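Local coordinates for protein concanavalin B (Canavalia ensiformis, PDB 6CAF) that is a chitinase-like seed protein of glycosyl hydrolase family 18 that may act as a carbohydrate-binding protein, at residues A[39-44]-A[289-294]; A[52-57]-A[101-106]; A[206-211]-A[246-251]. All blocks are in the same frame, centred on the assembly; numbering follows the deposited sequence.

Interaction 1: A[39-44]-A[289-294]; sequences REDGLL and LWNRQA
N291 and D41 face each other where the last strand of the TIM barrel, 284-290, gives way to helix 292-298 and meets the loop following the first strand. The peptide bond before N291 is cis; N291 CG stands between the backbone N and the carbonyl carbon (chi1 61°), and N291 OD1 reaches the helix start. Water 2 joins the two side chains, accepting from N291 ND2 at 3.0 Å and donating to D41 OD2 at 2.8 Å; that OD2 also takes the backbone N-H groups of G37 and Q38. The R292 and D41 side chains run antiparallel past one another, R292 CG 3.4 Å from D41 O. The long arginine chain suits this depth: NE reaches T47, NH1 reaches Y53 OH, and NH2 donates to water 1, which donates to D41 O at 2.7 Å. Q293 N meets D41 OD1 at 2.8 Å in a bent bond, on the anti side and 31° out of the carboxylate plane; the N-H groups at the helix start would probably stabilise the negative charge. The Q293 side chain runs alongside E40, Q293 OE1 3.2 Å from E40 CB. An alanine here would remove CG and the amide, and would probably leave E40 CB and CG without their cover on this side. One residue on, A294 N donates to N291 OD1 at 3.1 Å and 165°, the N-cap bond of the helix.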
loop_
_atom_site.group_PDB
_atom_site.type_symbol
_atom_site.label_atom_id
_atom_site.label_comp_id
_atom_site.label_asym_id
_atom_site.label_seq_id
_atom_site.Cartn_x
_atom_site.Cartn_y
_atom_site.Cartn_z
ATOM N N ARG A 39 10.511 7.455 -11.529
ATOM C CA ARG A 39 11.608 7.075 -12.407
ATOM C C ARG A 39 12.727 6.324 -11.689
ATOM O O ARG A 39 13.235 5.302 -12.172
ATOM C CB ARG A 39 12.165 8.317 -13.107
ATOM C CG ARG A 39 13.341 8.028 -14.022
ATOM C CD ARG A 39 13.876 9.292 -14.692
ATOM N NE ARG A 39 13.060 9.649 -15.847
ATOM C CZ ARG A 39 13.295 9.239 -17.091
ATOM N NH1 ARG A 39 12.485 9.622 -18.067
ATOM N NH2 ARG A 39 14.354 8.481 -17.373
ATOM N N GLU A 40 13.063 6.760 -10.549
ATOM C CA GLU A 40 14.199 6.248 -9.788
ATOM C C GLU A 40 13.968 4.837 -9.222
ATOM O O GLU A 40 14.895 4.233 -8.666
ATOM C CB GLU A 40 14.587 7.229 -8.663
ATOM C CG GLU A 40 15.103 8.579 -9.174
ATOM C CD GLU A 40 13.966 9.604 -9.489
ATOM O OE1 GLU A 40 12.768 9.314 -9.386
ATOM O OE2 GLU A 40 14.325 10.749 -9.828
ATOM N N ASP A 41 12.695 4.411 -9.291
ATOM C CA ASP A 41 12.358 3.080 -8.837
ATOM C C ASP A 41 12.791 2.017 -9.831
ATOM O O ASP A 41 12.733 0.832 -9.528
ATOM C CB ASP A 41 10.852 2.932 -8.645
ATOM C CG ASP A 41 10.310 3.762 -7.523
ATOM O OD1 ASP A 41 11.036 4.035 -6.548
ATOM O OD2 ASP A 41 9.101 4.086 -7.606
ATOM N N GLY A 42 13.174 2.410 -11.038
ATOM C CA GLY A 42 13.492 1.443 -12.066
ATOM C C GLY A 42 12.242 0.754 -12.623
ATOM O O GLY A 42 11.113 1.225 -12.469
ATOM N N LEU A 43 12.457 -0.366 -13.302
ATOM C CA LEU A 43 11.388 -1.046 -13.991
ATOM C C LEU A 43 10.497 -1.823 -13.029
ATOM O O LEU A 43 10.965 -2.438 -12.075
ATOM C CB LEU A 43 11.919 -2.010 -15.022
ATOM C CG LEU A 43 12.731 -1.370 -16.134
ATOM C CD1 LEU A 43 13.052 -2.478 -17.115
ATOM C CD2 LEU A 43 11.999 -0.271 -16.871
ATOM N N LEU A 44 9.204 -1.832 -13.344
ATOM C CA LEU A 44 8.260 -2.706 -12.647
ATOM C C LEU A 44 8.690 -4.170 -12.820
ATOM O O LEU A 44 8.702 -4.945 -11.858
ATOM C CB LEU A 44 6.826 -2.489 -13.170
ATOM C CG LEU A 44 5.811 -3.429 -12.537
ATOM C CD1 LEU A 44 5.709 -3.229 -11.049
ATOM C CD2 LEU A 44 4.432 -3.231 -13.162
ATOM N N LEU A 289 7.382 -1.364 2.240
ATOM C CA LEU A 289 8.510 -0.451 2.150
ATOM C C LEU A 289 8.217 0.723 1.215
ATOM O O LEU A 289 7.895 0.543 0.023
ATOM C CB LEU A 289 9.754 -1.189 1.688
ATOM C CG LEU A 289 10.239 -2.254 2.669
ATOM C CD1 LEU A 289 11.353 -3.101 2.076
ATOM C CD2 LEU A 289 10.670 -1.645 3.968
ATOM N N TRP A 290 8.353 1.918 1.802
ATOM C CA TRP A 290 8.365 3.163 1.064
ATOM C C TRP A 290 9.842 3.491 0.823
ATOM O O TRP A 290 10.539 3.814 1.794
ATOM C CB TRP A 290 7.687 4.293 1.871
ATOM C CG TRP A 290 7.799 5.594 1.169
ATOM C CD1 TRP A 290 8.621 6.611 1.496
ATOM C CD2 TRP A 290 7.169 5.953 -0.059
ATOM N NE1 TRP A 290 8.542 7.619 0.528
ATOM C CE2 TRP A 290 7.623 7.243 -0.417
ATOM C CE3 TRP A 290 6.177 5.359 -0.846
ATOM C CZ2 TRP A 290 7.180 7.903 -1.575
ATOM C CZ3 TRP A 290 5.735 6.026 -2.001
ATOM C CH2 TRP A 290 6.224 7.278 -2.352
ATOM N N ASN A 291 10.380 3.395 -0.399
ATOM C CA ASN A 291 9.781 2.925 -1.637
ATOM C C ASN A 291 10.822 2.063 -2.375
ATOM O O ASN A 291 11.897 1.741 -1.828
ATOM C CB ASN A 291 9.315 4.095 -2.486
ATOM C CG ASN A 291 10.460 5.012 -2.885
ATOM O OD1 ASN A 291 11.611 4.836 -2.493
ATOM N ND2 ASN A 291 10.145 5.988 -3.715
ATOM N N ARG A 292 10.511 1.662 -3.603
ATOM C CA ARG A 292 11.385 0.771 -4.326
ATOM C C ARG A 292 12.783 1.399 -4.500
ATOM O O ARG A 292 13.787 0.707 -4.316
ATOM C CB ARG A 292 10.771 0.396 -5.654
ATOM C CG ARG A 292 11.671 -0.426 -6.553
ATOM C CD ARG A 292 12.086 -1.759 -5.986
ATOM N NE ARG A 292 12.823 -2.475 -7.005
ATOM C CZ ARG A 292 13.880 -3.264 -6.839
ATOM N NH1 ARG A 292 14.200 -3.675 -5.644
ATOM N NH2 ARG A 292 14.561 -3.688 -7.897
ATOM N N GLN A 293 12.843 2.675 -4.863
ATOM C CA GLN A 293 14.130 3.350 -5.020
ATOM C C GLN A 293 14.977 3.205 -3.770
ATOM O O GLN A 293 16.172 2.862 -3.832
ATOM C CB GLN A 293 13.910 4.847 -5.316
ATOM C CG GLN A 293 15.178 5.677 -5.365
ATOM C CD GLN A 293 14.983 7.164 -5.515
ATOM O OE1 GLN A 293 13.875 7.671 -5.613
ATOM N NE2 GLN A 293 16.097 7.879 -5.530
ATOM N N ALA A 294 14.386 3.508 -2.616
ATOM C CA ALA A 294 15.135 3.451 -1.386
ATOM C C ALA A 294 15.569 2.028 -1.045
ATOM O O ALA A 294 16.671 1.809 -0.532
ATOM C CB ALA A 294 14.331 4.077 -0.263
HETATM O O HOH W 1 13.364 -1.708 -10.137
HETATM O O HOH W 2 7.782 5.241 -5.430
#

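Interaction 2: A[52-57]-A[101-106]; sequences NYKIVF and GVKVFL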
loop_
_atom_site.group_PDB
_atom_site.type_symbol
_atom_site.label_atom_id
_atom_site.label_comp_id
_atom_site.label_asym_id
_atom_site.label_seq_id
_atom_site.Cartn_x
_atom_site.Cartn_y
_atom_site.Cartn_z
ATOM N N ASN A 52 11.558 -10.435 -4.133
ATOM C CA ASN A 52 11.538 -9.925 -2.765
ATOM C C ASN A 52 10.151 -9.569 -2.261
ATOM O O ASN A 52 9.978 -9.456 -1.059
ATOM C CB ASN A 52 12.407 -8.674 -2.645
ATOM C CG ASN A 52 13.893 -8.972 -2.679
ATOM O OD1 ASN A 52 14.331 -10.017 -3.110
ATOM N ND2 ASN A 52 14.663 -8.030 -2.198
ATOM N N TYR A 53 9.218 -9.387 -3.190
ATOM C CA TYR A 53 7.952 -8.755 -2.887
ATOM C C TYR A 53 6.769 -9.657 -3.224
ATOM O O TYR A 53 6.705 -10.271 -4.295
ATOM C CB TYR A 53 7.823 -7.471 -3.693
ATOM C CG TYR A 53 9.028 -6.566 -3.627
ATOM C CD1 TYR A 53 9.419 -5.957 -2.441
ATOM C CD2 TYR A 53 9.810 -6.354 -4.751
ATOM C CE1 TYR A 53 10.514 -5.121 -2.377
ATOM C CE2 TYR A 53 10.895 -5.504 -4.700
ATOM C CZ TYR A 53 11.241 -4.890 -3.521
ATOM O OH TYR A 53 12.287 -3.993 -3.495
ATOM N N LYS A 54 5.830 -9.712 -2.305
ATOM C CA LYS A 54 4.543 -10.323 -2.562
ATOM C C LYS A 54 3.499 -9.381 -3.143
ATOM O O LYS A 54 2.572 -9.837 -3.793
ATOM C CB LYS A 54 3.987 -10.955 -1.291
ATOM C CG LYS A 54 2.747 -11.814 -1.449
ATOM C CD LYS A 54 2.973 -13.296 -1.298
ATOM C CE LYS A 54 1.628 -14.014 -1.385
ATOM N NZ LYS A 54 0.528 -13.197 -0.791
ATOM N N ILE A 55 3.671 -8.096 -2.885
ATOM C CA ILE A 55 2.736 -7.060 -3.293
ATOM C C ILE A 55 3.547 -5.876 -3.827
ATOM O O ILE A 55 4.496 -5.446 -3.181
ATOM C CB ILE A 55 1.872 -6.599 -2.103
ATOM C CG1 ILE A 55 0.983 -7.734 -1.596
ATOM C CG2 ILE A 55 1.091 -5.359 -2.473
ATOM C CD1 ILE A 55 0.330 -7.448 -0.263
ATOM N N VAL A 56 3.114 -5.351 -4.969
ATOM C CA VAL A 56 3.639 -4.094 -5.479
ATOM C C VAL A 56 2.465 -3.135 -5.630
ATOM O O VAL A 56 1.457 -3.454 -6.276
ATOM C CB VAL A 56 4.361 -4.285 -6.828
ATOM C CG1 VAL A 56 4.828 -2.964 -7.389
ATOM C CG2 VAL A 56 5.521 -5.229 -6.660
ATOM N N PHE A 57 2.614 -1.955 -5.046
ATOM C CA PHE A 57 1.642 -0.876 -5.184
ATOM C C PHE A 57 2.084 0.051 -6.314
ATOM O O PHE A 57 3.117 0.729 -6.190
ATOM C CB PHE A 57 1.567 -0.010 -3.923
ATOM C CG PHE A 57 1.250 -0.734 -2.653
ATOM C CD1 PHE A 57 0.058 -1.409 -2.480
ATOM C CD2 PHE A 57 2.130 -0.673 -1.594
ATOM C CE1 PHE A 57 -0.231 -2.000 -1.273
ATOM C CE2 PHE A 57 1.821 -1.244 -0.385
ATOM C CZ PHE A 57 0.650 -1.936 -0.221
ATOM N N GLY A 101 3.226 -14.672 -9.296
ATOM C CA GLY A 101 2.658 -14.703 -7.974
ATOM C C GLY A 101 2.739 -13.407 -7.204
ATOM O O GLY A 101 2.498 -13.402 -6.020
ATOM N N VAL A 102 3.096 -12.313 -7.864
ATOM C CA VAL A 102 3.151 -11.024 -7.204
ATOM C C VAL A 102 1.792 -10.357 -7.396
ATOM O O VAL A 102 1.264 -10.299 -8.504
ATOM C CB VAL A 102 4.257 -10.132 -7.786
ATOM C CG1 VAL A 102 4.267 -8.771 -7.137
ATOM C CG2 VAL A 102 5.605 -10.807 -7.676
ATOM N N LYS A 103 1.224 -9.851 -6.313
ATOM C CA LYS A 103 -0.025 -9.111 -6.406
ATOM C C LYS A 103 0.287 -7.666 -6.757
ATOM O O LYS A 103 1.122 -7.056 -6.110
ATOM C CB LYS A 103 -0.768 -9.186 -5.089
ATOM C CG LYS A 103 -1.218 -10.568 -4.711
ATOM C CD LYS A 103 -2.039 -10.558 -3.453
ATOM C CE LYS A 103 -2.480 -11.959 -3.069
ATOM N NZ LYS A 103 -1.374 -12.613 -2.356
ATOM N N VAL A 104 -0.381 -7.131 -7.772
ATOM C CA VAL A 104 -0.143 -5.772 -8.197
ATOM C C VAL A 104 -1.405 -4.973 -7.881
ATOM O O VAL A 104 -2.502 -5.284 -8.363
ATOM C CB VAL A 104 0.175 -5.719 -9.691
ATOM C CG1 VAL A 104 0.419 -4.302 -10.157
ATOM C CG2 VAL A 104 1.361 -6.612 -10.035
ATOM N N PHE A 105 -1.237 -3.964 -7.044
ATOM C CA PHE A 105 -2.332 -3.106 -6.642
ATOM C C PHE A 105 -2.176 -1.746 -7.315
ATOM O O PHE A 105 -1.055 -1.339 -7.628
ATOM C CB PHE A 105 -2.283 -2.850 -5.135
ATOM C CG PHE A 105 -2.775 -3.946 -4.232
ATOM C CD1 PHE A 105 -2.386 -5.222 -4.316
ATOM C CD2 PHE A 105 -3.635 -3.625 -3.218
ATOM C CE1 PHE A 105 -2.816 -6.173 -3.417
ATOM C CE2 PHE A 105 -4.075 -4.566 -2.316
ATOM C CZ PHE A 105 -3.623 -5.849 -2.395
ATOM N N LEU A 106 -3.296 -1.031 -7.481
ATOM C CA LEU A 106 -3.242 0.396 -7.742
ATOM C C LEU A 106 -3.400 1.156 -6.440
ATOM O O LEU A 106 -4.366 0.925 -5.711
ATOM C CB LEU A 106 -4.349 0.829 -8.716
ATOM C CG LEU A 106 -4.344 2.302 -9.074
ATOM C CD1 LEU A 106 -3.124 2.705 -9.867
ATOM C CD2 LEU A 106 -5.623 2.651 -9.812
#
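V56 O takes the shortest backbone bond of this parallel pair, from F105 N at 2.8 Å with an N-H...O angle of 171°, and the same oxygen receives a CA-H...O contact from V104. K103 uses both its backbone groups: its N donates to K54 O and its O accepts from V56 N, each at 2.9 Å. I55, F57, K103 and F105 point into the barrel. F57 and F105 form a T-shaped pair, the edge of F57 against the face of F105, with centroids 5.8 Å apart and planes at 89°. Branched I55 touches both rings, CG2 over a face of F57, toward its rim, and 3.9 Å from F105 CD1. V56 turns to the outer side, where CG1 stands anti to the backbone N (chi1 177°), leaving CG2 to meet V102 CG1 at 3.8 Å. K54 and K103 run side by side, but the modelled closeness of their NZ atoms is doubtful; K54 forms a salt bridge with E31. G101, with positive phi, closes a Schellman motif at the end of helix 91-99, the connection of this beta-alpha-beta unit; at its backbone angles a CB would press on the carbonyl O of the preceding residue, which calls for glycine. Outside the barrel, helix 44-49 covers V56 and V102; inside, K103 and F105 touch L183 of strand 183-186, while strand 31-36 pairs with the other edge of strand 55-64.

Interaction 3: A[206-211]-A[246-251]; sequences FDYIFV and NLFLEL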
loop_
_atom_site.group_PDB
_atom_site.type_symbol
_atom_site.label_atom_id
_atom_site.label_comp_id
_atom_site.label_asym_id
_atom_site.label_seq_id
_atom_site.Cartn_x
_atom_site.Cartn_y
_atom_site.Cartn_z
ATOM N N PHE A 206 -11.586 -3.505 4.694
ATOM C CA PHE A 206 -10.236 -3.673 4.214
ATOM C C PHE A 206 -9.720 -5.074 4.524
ATOM O O PHE A 206 -9.834 -5.567 5.640
ATOM C CB PHE A 206 -9.262 -2.655 4.796
ATOM C CG PHE A 206 -9.465 -1.238 4.327
ATOM C CD1 PHE A 206 -9.288 -0.908 2.998
ATOM C CD2 PHE A 206 -9.800 -0.228 5.216
ATOM C CE1 PHE A 206 -9.423 0.393 2.568
ATOM C CE2 PHE A 206 -9.946 1.075 4.774
ATOM C CZ PHE A 206 -9.746 1.385 3.457
ATOM N N ASP A 207 -9.098 -5.674 3.520
ATOM C CA ASP A 207 -8.353 -6.906 3.705
ATOM C C ASP A 207 -7.054 -6.720 4.478
ATOM O O ASP A 207 -6.676 -7.584 5.284
ATOM C CB ASP A 207 -8.058 -7.562 2.351
ATOM C CG ASP A 207 -9.321 -7.943 1.604
ATOM O OD1 ASP A 207 -9.866 -9.004 1.991
ATOM O OD2 ASP A 207 -9.705 -7.199 0.686
ATOM N N TYR A 208 -6.361 -5.619 4.197
ATOM C CA TYR A 208 -5.049 -5.384 4.763
ATOM C C TYR A 208 -4.938 -3.934 5.201
ATOM O O TYR A 208 -5.418 -3.032 4.493
ATOM C CB TYR A 208 -3.952 -5.599 3.737
ATOM C CG TYR A 208 -3.836 -6.946 3.119
ATOM C CD1 TYR A 208 -3.953 -8.093 3.859
ATOM C CD2 TYR A 208 -3.472 -7.056 1.780
ATOM C CE1 TYR A 208 -3.783 -9.354 3.268
ATOM C CE2 TYR A 208 -3.237 -8.284 1.185
ATOM C CZ TYR A 208 -3.437 -9.445 1.922
ATOM O OH TYR A 208 -3.203 -10.652 1.284
ATOM N N ILE A 209 -4.246 -3.727 6.319
ATOM C CA ILE A 209 -3.943 -2.394 6.802
ATOM C C ILE A 209 -2.429 -2.280 6.944
ATOM O O ILE A 209 -1.800 -3.065 7.658
ATOM C CB ILE A 209 -4.598 -2.129 8.173
ATOM C CG1 ILE A 209 -6.108 -2.374 8.129
ATOM C CG2 ILE A 209 -4.258 -0.749 8.675
ATOM C CD1 ILE A 209 -6.862 -1.398 7.293
ATOM N N PHE A 210 -1.860 -1.310 6.234
ATOM C CA PHE A 210 -0.437 -1.029 6.224
ATOM C C PHE A 210 -0.202 0.247 7.038
ATOM O O PHE A 210 -0.390 1.348 6.537
ATOM C CB PHE A 210 0.024 -0.835 4.772
ATOM C CG PHE A 210 -0.071 -2.065 3.927
ATOM C CD1 PHE A 210 -1.236 -2.398 3.271
ATOM C CD2 PHE A 210 1.012 -2.918 3.805
ATOM C CE1 PHE A 210 -1.310 -3.531 2.492
ATOM C CE2 PHE A 210 0.936 -4.059 3.027
ATOM C CZ PHE A 210 -0.244 -4.389 2.396
ATOM N N VAL A 211 0.140 0.091 8.306
ATOM C CA VAL A 211 0.224 1.235 9.186
ATOM C C VAL A 211 1.561 1.933 8.977
ATOM O O VAL A 211 2.617 1.304 9.072
ATOM C CB VAL A 211 0.078 0.785 10.634
ATOM C CG1 VAL A 211 0.179 1.985 11.569
ATOM C CG2 VAL A 211 -1.247 0.074 10.865
ATOM N N ASN A 246 -3.835 -9.432 9.219
ATOM C CA ASN A 246 -4.176 -8.363 8.299
ATOM C C ASN A 246 -3.428 -7.062 8.549
ATOM O O ASN A 246 -3.748 -6.083 7.888
ATOM C CB ASN A 246 -5.683 -8.122 8.266
ATOM C CG ASN A 246 -6.289 -7.817 9.624
ATOM O OD1 ASN A 246 -5.596 -7.533 10.595
ATOM N ND2 ASN A 246 -7.637 -7.864 9.682
ATOM N N LEU A 247 -2.443 -7.082 9.454
ATOM C CA LEU A 247 -1.709 -5.879 9.818
ATOM C C LEU A 247 -0.272 -5.956 9.343
ATOM O O LEU A 247 0.431 -6.944 9.573
ATOM C CB LEU A 247 -1.719 -5.638 11.306
ATOM C CG LEU A 247 -3.035 -5.430 11.980
ATOM C CD1 LEU A 247 -2.806 -5.141 13.458
ATOM C CD2 LEU A 247 -3.777 -4.314 11.316
ATOM N N PHE A 248 0.143 -4.885 8.680
ATOM C CA PHE A 248 1.495 -4.755 8.214
ATOM C C PHE A 248 2.112 -3.495 8.790
ATOM O O PHE A 248 1.395 -2.508 9.014
ATOM C CB PHE A 248 1.551 -4.585 6.702
ATOM C CG PHE A 248 1.085 -5.748 5.892
ATOM C CD1 PHE A 248 -0.261 -6.035 5.772
ATOM C CD2 PHE A 248 2.003 -6.516 5.164
ATOM C CE1 PHE A 248 -0.693 -7.060 4.957
ATOM C CE2 PHE A 248 1.571 -7.565 4.367
ATOM C CZ PHE A 248 0.210 -7.807 4.249
ATOM N N LEU A 249 3.434 -3.512 8.976
ATOM C CA LEU A 249 4.163 -2.279 9.270
ATOM C C LEU A 249 4.659 -1.677 7.974
ATOM O O LEU A 249 5.460 -2.304 7.260
ATOM C CB LEU A 249 5.385 -2.517 10.151
ATOM C CG LEU A 249 5.122 -3.117 11.516
ATOM C CD1 LEU A 249 5.181 -4.641 11.441
ATOM C CD2 LEU A 249 6.184 -2.641 12.495
ATOM N N GLU A 250 4.227 -0.454 7.659
ATOM C CA GLU A 250 4.810 0.288 6.548
ATOM C C GLU A 250 5.938 1.143 7.099
ATOM O O GLU A 250 5.745 1.901 8.055
ATOM C CB GLU A 250 3.798 1.143 5.801
ATOM C CG GLU A 250 4.441 1.869 4.654
ATOM C CD GLU A 250 3.469 2.646 3.818
ATOM O OE1 GLU A 250 2.429 2.054 3.471
ATOM O OE2 GLU A 250 3.786 3.787 3.412
ATOM N N LEU A 251 7.102 0.980 6.487
ATOM C CA LEU A 251 8.338 1.551 6.990
ATOM C C LEU A 251 9.110 2.175 5.838
ATOM O O LEU A 251 8.983 1.760 4.676
ATOM C CB LEU A 251 9.191 0.426 7.579
ATOM C CG LEU A 251 8.603 -0.271 8.814
ATOM C CD1 LEU A 251 9.416 -1.509 9.162
ATOM C CD2 LEU A 251 8.500 0.713 9.948
HETATM O O HOH W 3 -9.249 -7.996 7.266
#
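I209 and V211 each give N-H and C=O to the neighbouring strand, making four parallel-sheet bonds with N246, F248 and E250 while the strands twist by 32°. They are the two strands of a beta-alpha-beta unit of the TIM barrel, joined through helix 227-239. F248 is the hub of an aromatic cluster inside the barrel. Its ring forms an offset stack with F210, centroids 4.1 Å apart and planes at 23°; F210 CE2 lies over the F248 face near its rim, 3.3 Å from F248 CG. Both residues place CG anti to the carbonyl carbon, and the two side chains run abreast in the same direction. At its rim F248 turns an edge toward the face of Y208, planes at 76°, with F248 CE1 3.6 Å from Y208 CD1. Flat phenyl rings suit this place because one ring can offer a face to one neighbour and an edge to the other. On the outer side I209 CB meets L247 CD2 at 3.9 Å, next to W233 of the connecting helix. E250 carries its carboxylate inward on an extended chain, and the buried oxygens are satisfied by the hydroxyls of Y35 and Y214. N246, before its strand, bonds through OD1 to R283 and through ND2 to P242 O; ND2 also donates to water 3 at 2.9 Å, and that water donates to F206 O at 3.0 Å.

Interactions 2 and 3 are both strand pairs mostly buried in the barrel wall, built on backbone ladders with aromatic rings inside; their inner faces meet across the barrel, F57 CZ lying 3.7 Å from F210 CZ. Interaction 1 has no ladder of its own. It ties a loop to a helix start at the strands' C-terminal end, by carboxylate, amide and water chemistry, and is also largely buried, though its rim at E40 is exposed. It nevertheless touches both others: it reaches interaction 2 through R292 and through L44, which packs on V56 on the outer side of the sheet, and W290 N probably donates to L251 O of interaction 3, since strands 284-290 and 247-252 are neighbours.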